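PDB 5DX9: trehalose-6-phosphate phosphatase from Cryptococcus neoformans, which belongs to the trehalose-phosphatase family of the HAD superfamily and holds a magnesium ion beside a glycan-binding pocket. Local coordinates for residues Tyr63-Arg68 with Val188-Ile193; Ser86-Ser91 with Lys135-Thr140; Asp218-Leu223 with Ala272-Pro277. One frame throughout, in Å; residues are numbered along the deposited sequence.

Interaction 1. Residues Tyr63-Arg68 with Val188-Ile193. With G6P (6-O-phosphono-alpha-D-glucopyranose), chain B.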
# COMPACT_ATOMS: atom_id res chain seq x y z
N TYR A 63 -3.02 5.67 7.47
CA TYR A 63 -3.19 4.27 7.11
C TYR A 63 -1.87 3.64 6.74
O TYR A 63 -0.98 4.30 6.20
CB TYR A 63 -4.16 4.12 5.94
CG TYR A 63 -5.62 3.98 6.31
CD1 TYR A 63 -6.26 2.75 6.24
CD2 TYR A 63 -6.36 5.08 6.71
CE1 TYR A 63 -7.59 2.61 6.56
CE2 TYR A 63 -7.70 4.96 7.04
CZ TYR A 63 -8.31 3.72 6.96
OH TYR A 63 -9.65 3.59 7.29
N LEU A 64 -1.73 2.35 7.04
CA LEU A 64 -0.69 1.54 6.43
C LEU A 64 -1.34 0.73 5.33
O LEU A 64 -2.40 0.13 5.53
CB LEU A 64 -0.02 0.62 7.46
CG LEU A 64 0.69 1.29 8.64
CD1 LEU A 64 1.47 0.26 9.43
CD2 LEU A 64 1.59 2.42 8.17
N ILE A 65 -0.73 0.73 4.15
CA ILE A 65 -1.23 -0.07 3.03
C ILE A 65 -0.14 -1.03 2.61
O ILE A 65 0.87 -0.63 2.03
CB ILE A 65 -1.67 0.81 1.85
CG1 ILE A 65 -2.73 1.82 2.32
CG2 ILE A 65 -2.20 -0.04 0.71
CD1 ILE A 65 -3.34 2.64 1.20
N SER A 66 -0.33 -2.31 2.92
CA SER A 66 0.74 -3.29 2.82
C SER A 66 0.28 -4.61 2.22
O SER A 66 -0.91 -4.90 2.15
CB SER A 66 1.34 -3.53 4.20
OG SER A 66 2.35 -4.52 4.15
N GLY A 67 1.24 -5.41 1.77
CA GLY A 67 0.95 -6.76 1.31
C GLY A 67 0.98 -7.72 2.47
O GLY A 67 0.64 -8.90 2.34
N ARG A 68 1.40 -7.21 3.63
CA ARG A 68 1.45 -7.99 4.85
C ARG A 68 0.08 -8.51 5.28
O ARG A 68 -0.96 -8.00 4.86
CB ARG A 68 2.05 -7.15 5.98
CG ARG A 68 3.54 -6.91 5.86
CD ARG A 68 4.34 -8.12 6.31
NE ARG A 68 5.77 -7.85 6.29
CZ ARG A 68 6.68 -8.57 6.93
NH1 ARG A 68 6.31 -9.62 7.65
NH2 ARG A 68 7.96 -8.24 6.86
N VAL A 188 -8.43 -6.98 -6.30
CA VAL A 188 -7.99 -6.08 -5.24
C VAL A 188 -6.56 -5.60 -5.48
O VAL A 188 -5.74 -6.31 -6.05
CB VAL A 188 -8.06 -6.74 -3.86
CG1 VAL A 188 -9.46 -7.26 -3.59
CG2 VAL A 188 -7.02 -7.85 -3.74
N ASN A 189 -6.29 -4.37 -5.05
CA ASN A 189 -4.93 -3.84 -5.04
C ASN A 189 -4.85 -2.64 -4.12
O ASN A 189 -5.86 -2.13 -3.65
CB ASN A 189 -4.47 -3.47 -6.46
CG ASN A 189 -5.38 -2.46 -7.13
OD1 ASN A 189 -5.36 -1.28 -6.81
ND2 ASN A 189 -6.16 -2.93 -8.10
N LYS A 190 -3.63 -2.20 -3.85
CA LYS A 190 -3.41 -1.08 -2.94
C LYS A 190 -4.03 0.21 -3.49
O LYS A 190 -4.36 1.12 -2.73
CB LYS A 190 -1.92 -0.88 -2.70
CG LYS A 190 -1.24 -2.05 -2.01
CD LYS A 190 0.26 -1.86 -2.06
CE LYS A 190 0.99 -2.93 -1.28
NZ LYS A 190 2.46 -2.90 -1.52
N GLY A 191 -4.19 0.27 -4.81
CA GLY A 191 -4.77 1.43 -5.45
C GLY A 191 -6.24 1.63 -5.11
O GLY A 191 -6.69 2.75 -4.90
N GLU A 192 -6.98 0.53 -5.07
CA GLU A 192 -8.41 0.60 -4.77
C GLU A 192 -8.65 1.05 -3.34
O GLU A 192 -9.65 1.71 -3.05
CB GLU A 192 -9.08 -0.76 -5.01
CG GLU A 192 -9.23 -1.11 -6.48
CD GLU A 192 -10.08 -0.11 -7.22
OE1 GLU A 192 -10.88 0.60 -6.57
OE2 GLU A 192 -9.95 -0.02 -8.46
N ILE A 193 -7.73 0.70 -2.45
CA ILE A 193 -7.82 1.12 -1.06
C ILE A 193 -7.66 2.63 -0.94
O ILE A 193 -8.41 3.29 -0.23
CB ILE A 193 -6.76 0.43 -0.19
CG1 ILE A 193 -6.96 -1.09 -0.22
CG2 ILE A 193 -6.81 0.96 1.24
CD1 ILE A 193 -8.36 -1.54 0.17
C1 G6P B . 7.09 -8.83 2.79
C2 G6P B . 6.06 -9.86 3.26
C3 G6P B . 5.35 -10.51 2.10
C4 G6P B . 4.65 -9.47 1.26
C5 G6P B . 5.48 -8.21 0.95
C6 G6P B . 4.61 -6.94 0.88
O1 G6P B . 8.21 -9.44 2.15
O2 G6P B . 6.71 -10.84 4.07
O3 G6P B . 4.33 -11.41 2.57
O4 G6P B . 4.27 -10.16 0.06
O5 G6P B . 6.48 -7.87 1.93
O6 G6P B . 4.92 -6.02 1.96
P G6P B . 4.66 -4.42 1.82
O1P G6P B . 4.33 -3.71 3.22
O2P G6P B . 5.87 -3.79 1.26
O3P G6P B . 3.42 -4.25 0.80
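G67 and K190 touch but share no hydrogen bond; they meet on a third party, the phosphate oxygen O3P of G6P. G67 gives its backbone N to O3P at 2.7 Å, with an N-H...O angle of 145°. K190 NZ donates to the same O3P from 2.9 Å. One phosphate oxygen is therefore gripped from both segments, by a main-chain N-H just past the strand and by a lysine tip from the helix. K190 reaches that far because CG stands anti to its carbonyl carbon (chi1 -63°) and the chain is extended from there on. T215 and D216 are further partners of NZ and would help hold the ammonium group in place.

S66 OG lies 2.3 Å from O1P of the same phosphate. That is too short to be trusted in detail, though OG plainly faces the phosphate. The same OG accepts from R68 N at 2.9 Å and a fairly straight 166°, which makes an ST turn. The R68 guanidinium turns one face to G6P, with O2 over its centre and C2 over the same group, and NE forms a salt bridge with D28.

Behind this polar end the contact is greasy. I65 CG2 sits against K190 CG at 3.5 Å, the two side chains running past each other in opposite directions. I65 CD1 meets I193 CG2 at 3.9 Å. N189 caps the helix: its OD1 accepts E192 N at 3.0 Å from above the carbonyl plane, and more weakly G191 N.

A serine just past the end of a core strand and a lysine at the start of a helix, both facing a phosphate, are consistent with motifs II and III of HAD phosphatases.

Interaction 2. Residues Ser86-Ser91 with Lys135-Thr140. With G6P (6-O-phosphono-alpha-D-glucopyranose), chain B.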
# COMPACT_ATOMS: atom_id res chain seq x y z
N SER A 86 -4.37 -1.61 6.25
CA SER A 86 -4.81 -2.37 5.10
C SER A 86 -3.82 -3.50 4.84
O SER A 86 -2.62 -3.27 4.72
CB SER A 86 -4.96 -1.48 3.87
OG SER A 86 -5.56 -2.17 2.79
N ALA A 87 -4.32 -4.73 4.77
CA ALA A 87 -3.45 -5.89 4.69
C ALA A 87 -3.66 -6.69 3.41
O ALA A 87 -4.75 -6.68 2.83
CB ALA A 87 -3.66 -6.79 5.91
N GLU A 88 -2.61 -7.38 2.99
CA GLU A 88 -2.65 -8.28 1.85
C GLU A 88 -3.13 -7.58 0.58
O GLU A 88 -3.99 -8.09 -0.14
CB GLU A 88 -3.54 -9.49 2.17
CG GLU A 88 -3.15 -10.18 3.48
CD GLU A 88 -3.69 -11.59 3.60
OE1 GLU A 88 -3.81 -12.28 2.57
OE2 GLU A 88 -3.97 -12.02 4.74
N HIS A 89 -2.56 -6.41 0.32
CA HIS A 89 -2.78 -5.68 -0.92
C HIS A 89 -4.21 -5.22 -1.12
O HIS A 89 -4.73 -5.21 -2.23
CB HIS A 89 -2.34 -6.55 -2.11
CG HIS A 89 -0.90 -6.95 -2.06
ND1 HIS A 89 0.11 -6.13 -2.51
CD2 HIS A 89 -0.30 -8.07 -1.60
CE1 HIS A 89 1.27 -6.73 -2.34
NE2 HIS A 89 1.05 -7.91 -1.78
N GLY A 90 -4.86 -4.82 -0.02
CA GLY A 90 -6.19 -4.25 -0.10
C GLY A 90 -7.30 -5.28 -0.09
O GLY A 90 -8.43 -4.99 -0.47
N SER A 91 -6.98 -6.50 0.35
CA SER A 91 -7.99 -7.53 0.51
C SER A 91 -8.62 -7.44 1.90
O SER A 91 -9.67 -8.03 2.16
CB SER A 91 -7.39 -8.92 0.28
OG SER A 91 -6.41 -9.20 1.26
N LYS A 135 -1.07 -16.70 3.58
CA LYS A 135 -1.83 -15.69 4.31
C LYS A 135 -3.32 -15.95 4.09
O LYS A 135 -3.70 -16.98 3.54
CB LYS A 135 -1.43 -14.28 3.87
CG LYS A 135 -0.02 -13.89 4.32
CD LYS A 135 0.46 -12.58 3.70
CE LYS A 135 0.89 -12.80 2.26
NZ LYS A 135 1.55 -11.60 1.67
N LYS A 136 -4.16 -15.01 4.51
CA LYS A 136 -5.59 -15.25 4.49
C LYS A 136 -6.19 -15.15 3.09
O LYS A 136 -7.11 -15.90 2.76
CB LYS A 136 -6.30 -14.28 5.43
CG LYS A 136 -5.84 -14.41 6.88
CD LYS A 136 -6.79 -13.73 7.85
CE LYS A 136 -6.34 -13.94 9.29
NZ LYS A 136 -7.25 -13.29 10.28
N ALA A 137 -5.67 -14.25 2.26
CA ALA A 137 -6.19 -14.08 0.91
C ALA A 137 -5.08 -14.01 -0.14
O ALA A 137 -5.33 -13.72 -1.31
CB ALA A 137 -7.07 -12.84 0.83
N SER A 138 -3.85 -14.28 0.29
CA SER A 138 -2.70 -14.26 -0.62
C SER A 138 -1.63 -15.23 -0.15
O SER A 138 -1.61 -15.64 1.00
CB SER A 138 -2.12 -12.84 -0.72
OG SER A 138 -1.71 -12.36 0.55
N ILE A 139 -0.72 -15.59 -1.06
CA ILE A 139 0.36 -16.49 -0.71
C ILE A 139 1.69 -15.99 -1.28
O ILE A 139 1.78 -15.64 -2.46
CB ILE A 139 0.10 -17.92 -1.23
CG1 ILE A 139 -1.29 -18.40 -0.81
CG2 ILE A 139 1.19 -18.86 -0.74
CD1 ILE A 139 -1.71 -19.70 -1.47
N THR A 140 2.71 -15.99 -0.44
CA THR A 140 4.03 -15.51 -0.85
C THR A 140 5.08 -16.60 -0.74
O THR A 140 5.16 -17.29 0.27
CB THR A 140 4.48 -14.32 0.01
OG1 THR A 140 3.50 -13.27 -0.08
CG2 THR A 140 5.83 -13.80 -0.46
C1 G6P B . 7.09 -8.83 2.79
C2 G6P B . 6.06 -9.86 3.26
C3 G6P B . 5.35 -10.51 2.10
C4 G6P B . 4.65 -9.47 1.26
C5 G6P B . 5.48 -8.21 0.95
C6 G6P B . 4.61 -6.94 0.88
O1 G6P B . 8.21 -9.44 2.15
O2 G6P B . 6.71 -10.84 4.07
O3 G6P B . 4.33 -11.41 2.57
O4 G6P B . 4.27 -10.16 0.06
O5 G6P B . 6.48 -7.87 1.93
O6 G6P B . 4.92 -6.02 1.96
P G6P B . 4.66 -4.42 1.82
O1P G6P B . 4.33 -3.71 3.22
O2P G6P B . 5.87 -3.79 1.26
O3P G6P B . 3.42 -4.25 0.80
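E88 pushes its carboxylate into the turn K135-S138, and most of the polar contact runs through its two oxygens.

Hydrogen bonds come first. A137 N donates to OE1 of E88 at 2.7 Å, on the syn side, with an N-H...O angle of 156°. S138 OG donates to the same OE1 at 2.9 Å, coming from the opposite face of the carboxylate plane. E88 OE2 accepts K136 N at 3.0 Å with its syn lone pair. Three donors from three successive residues fix the rotation of the buried carboxylate and probably favour its charged form. The extended chain beyond CG of E88 carries the group this far across. S91 OG turns back to donate to E88 O at 3.0 Å.

Van der Waals contacts fill in around these bonds. K135 CB lies 3.4 Å from E88 OE1, as the two side chains pass in opposite directions. A137 CB rests on S91 OG at 3.7 Å.

K135 makes the hydrogen bond to the ligand from this contact. Its chain bends at chi3 (-77°) and brings NZ to G6P O3 at 2.9 Å. E182 forms a salt bridge with NZ, while T140 OG1 and the carbonyl of G67 accept from it too. The edge of the H89 ring faces G6P O4, and E182 accepts from H89 NE2.

E88, H89 and G90 all have left-handed backbone angles, which curl the chain just past strand 84-87. This bend of the core meets the hairpin turn between strands 131-134 and 139-142 of the separate antiparallel sheet. F92 of strand 92-94 packs on K136 and A137. On the far side I139 points into helix 112-125, and strand 180-185 lies beside T140.

Interaction 3. Residues Asp218-Leu223 with Ala272-Pro277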
# COMPACT_ATOMS: atom_id res chain seq x y z
N ASP A 218 0.32 1.10 -8.01
CA ASP A 218 -1.14 1.15 -8.07
C ASP A 218 -1.64 2.35 -7.27
O ASP A 218 -2.59 3.03 -7.68
CB ASP A 218 -1.76 -0.14 -7.53
CG ASP A 218 -1.64 -1.30 -8.50
OD1 ASP A 218 -1.58 -1.07 -9.72
OD2 ASP A 218 -1.61 -2.46 -8.03
N MSE A 219 -1.01 2.59 -6.13
CA MSE A 219 -1.32 3.75 -5.31
C MSE A 219 -1.00 5.05 -6.05
O MSE A 219 -1.81 5.97 -6.06
CB MSE A 219 -0.53 3.70 -4.00
CG MSE A 219 -0.84 2.48 -3.16
SE MSE A 219 -0.41 2.75 -1.28
CE MSE A 219 1.53 2.87 -1.40
N PHE A 220 0.17 5.11 -6.67
CA PHE A 220 0.60 6.31 -7.38
C PHE A 220 -0.33 6.61 -8.55
O PHE A 220 -0.66 7.77 -8.80
CB PHE A 220 2.04 6.15 -7.87
CG PHE A 220 3.02 5.84 -6.77
CD1 PHE A 220 2.76 6.20 -5.46
CD2 PHE A 220 4.21 5.17 -7.05
CE1 PHE A 220 3.65 5.91 -4.45
CE2 PHE A 220 5.11 4.88 -6.04
CZ PHE A 220 4.83 5.25 -4.74
N ARG A 221 -0.75 5.56 -9.26
CA ARG A 221 -1.65 5.73 -10.39
C ARG A 221 -3.01 6.26 -9.95
O ARG A 221 -3.57 7.15 -10.58
CB ARG A 221 -1.84 4.41 -11.15
CG ARG A 221 -2.82 4.52 -12.32
CD ARG A 221 -2.62 3.41 -13.34
NE ARG A 221 -2.73 2.10 -12.72
CZ ARG A 221 -1.74 1.22 -12.64
NH1 ARG A 221 -0.56 1.49 -13.17
NH2 ARG A 221 -1.95 0.05 -12.05
N ALA A 222 -3.53 5.71 -8.86
CA ALA A 222 -4.82 6.14 -8.35
C ALA A 222 -4.77 7.61 -7.94
O ALA A 222 -5.75 8.34 -8.09
CB ALA A 222 -5.25 5.27 -7.17
N LEU A 223 -3.61 8.04 -7.45
CA LEU A 223 -3.43 9.43 -7.02
C LEU A 223 -3.31 10.38 -8.19
O LEU A 223 -3.28 11.60 -8.00
CB LEU A 223 -2.20 9.55 -6.12
CG LEU A 223 -2.38 9.02 -4.70
CD1 LEU A 223 -1.09 9.15 -3.90
CD2 LEU A 223 -3.53 9.74 -4.02
N ALA A 272 3.01 12.06 -3.91
CA ALA A 272 3.25 10.64 -4.14
C ALA A 272 4.74 10.37 -4.21
O ALA A 272 5.44 10.86 -5.10
CB ALA A 272 2.56 10.19 -5.42
N THR A 273 5.23 9.58 -3.26
CA THR A 273 6.66 9.37 -3.10
C THR A 273 7.04 7.89 -3.19
O THR A 273 6.57 7.07 -2.40
CB THR A 273 7.15 9.94 -1.76
OG1 THR A 273 6.75 11.31 -1.64
CG2 THR A 273 8.66 9.85 -1.66
N THR A 274 7.88 7.56 -4.16
CA THR A 274 8.43 6.22 -4.24
C THR A 274 9.73 6.16 -3.45
O THR A 274 10.41 7.17 -3.29
CB THR A 274 8.70 5.78 -5.69
OG1 THR A 274 9.01 4.38 -5.71
CG2 THR A 274 9.86 6.57 -6.30
N VAL A 275 10.06 4.98 -2.94
CA VAL A 275 11.36 4.77 -2.32
C VAL A 275 12.28 4.07 -3.32
O VAL A 275 11.99 2.98 -3.80
CB VAL A 275 11.27 3.94 -1.03
CG1 VAL A 275 12.64 3.81 -0.38
CG2 VAL A 275 10.29 4.57 -0.06
N GLY A 276 13.40 4.73 -3.63
CA GLY A 276 14.33 4.26 -4.63
C GLY A 276 15.15 5.43 -5.15
O GLY A 276 15.03 6.54 -4.64
N PRO A 277 15.97 5.18 -6.18
CA PRO A 277 16.86 6.21 -6.75
C PRO A 277 16.15 7.15 -7.71
O PRO A 277 15.10 6.81 -8.25
CB PRO A 277 17.91 5.38 -7.48
CG PRO A 277 17.17 4.16 -7.92
CD PRO A 277 16.13 3.88 -6.86
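F220 and L223 pack helix 217-225 against A272 and T274 of strand 270-275, a helix-on-sheet contact in the mainly parallel core. The helix and strand segments run nearly antiparallel, at 161°, with their axes 9.0 Å apart at closest approach.

F220 does most of the work. Its CG stands anti to the carbonyl carbon (chi1 -56°), which sends the ring across to the strand. The ring then spans three successive residues. CD1 of F220 meets A272 CB at 4.0 Å, at one end. CZ comes to 3.4 Å from the backbone O of T273. CE2 of F220 touches T274 CB at 3.7 Å, where the two side chains cross at about a right angle. T274 OG1 bonds to K280 NZ, so its polar end is dealt with outside this contact. The F220 side chain also touches T282 and A284.

L223 adds a second, smaller contact one turn on. Its CD1 lies 4.1 Å from A272 CB, so the small A272 methyl group is touched by both helix side chains. L223 also reaches I207 and C209 of strand 206-211, and thus lies over two neighbouring strands. The T273 side chain starts off away from the helix and touches F208, W286 and V288 of the neighbouring strands.

No hydrogen bond crosses between the segments. Charge stays on the exposed part of the helix, where R221 NH2 and D218 OD1 form a salt bridge of 2.6 Å.

Strands 206-211 and 270-275 are parallel neighbours, and helix 217-225 lies in the connection between them. Such a helix laid antiparallel on its strands is characteristic of the Rossmann-like core of HAD proteins.

How the interactions relate
All three contacts are largely buried, but they do different jobs. Interactions 1 and 2 both touch G6P and are polar where they face it. They also join each other: strands 60-65 and 84-87 are neighbours, and R68 O probably accepts from E88 N. Interaction 2 links the core to the antiparallel sheet, with K136 at its exposed margin. Interaction 3 lies farther along the same core sheet, is mostly apolar, has no hydrogen bond across its segments and does not touch G6P. It meets interaction 1 helix to helix, where M219 packs on K190 and A222 on G191. Interactions 2 and 3 do not touch.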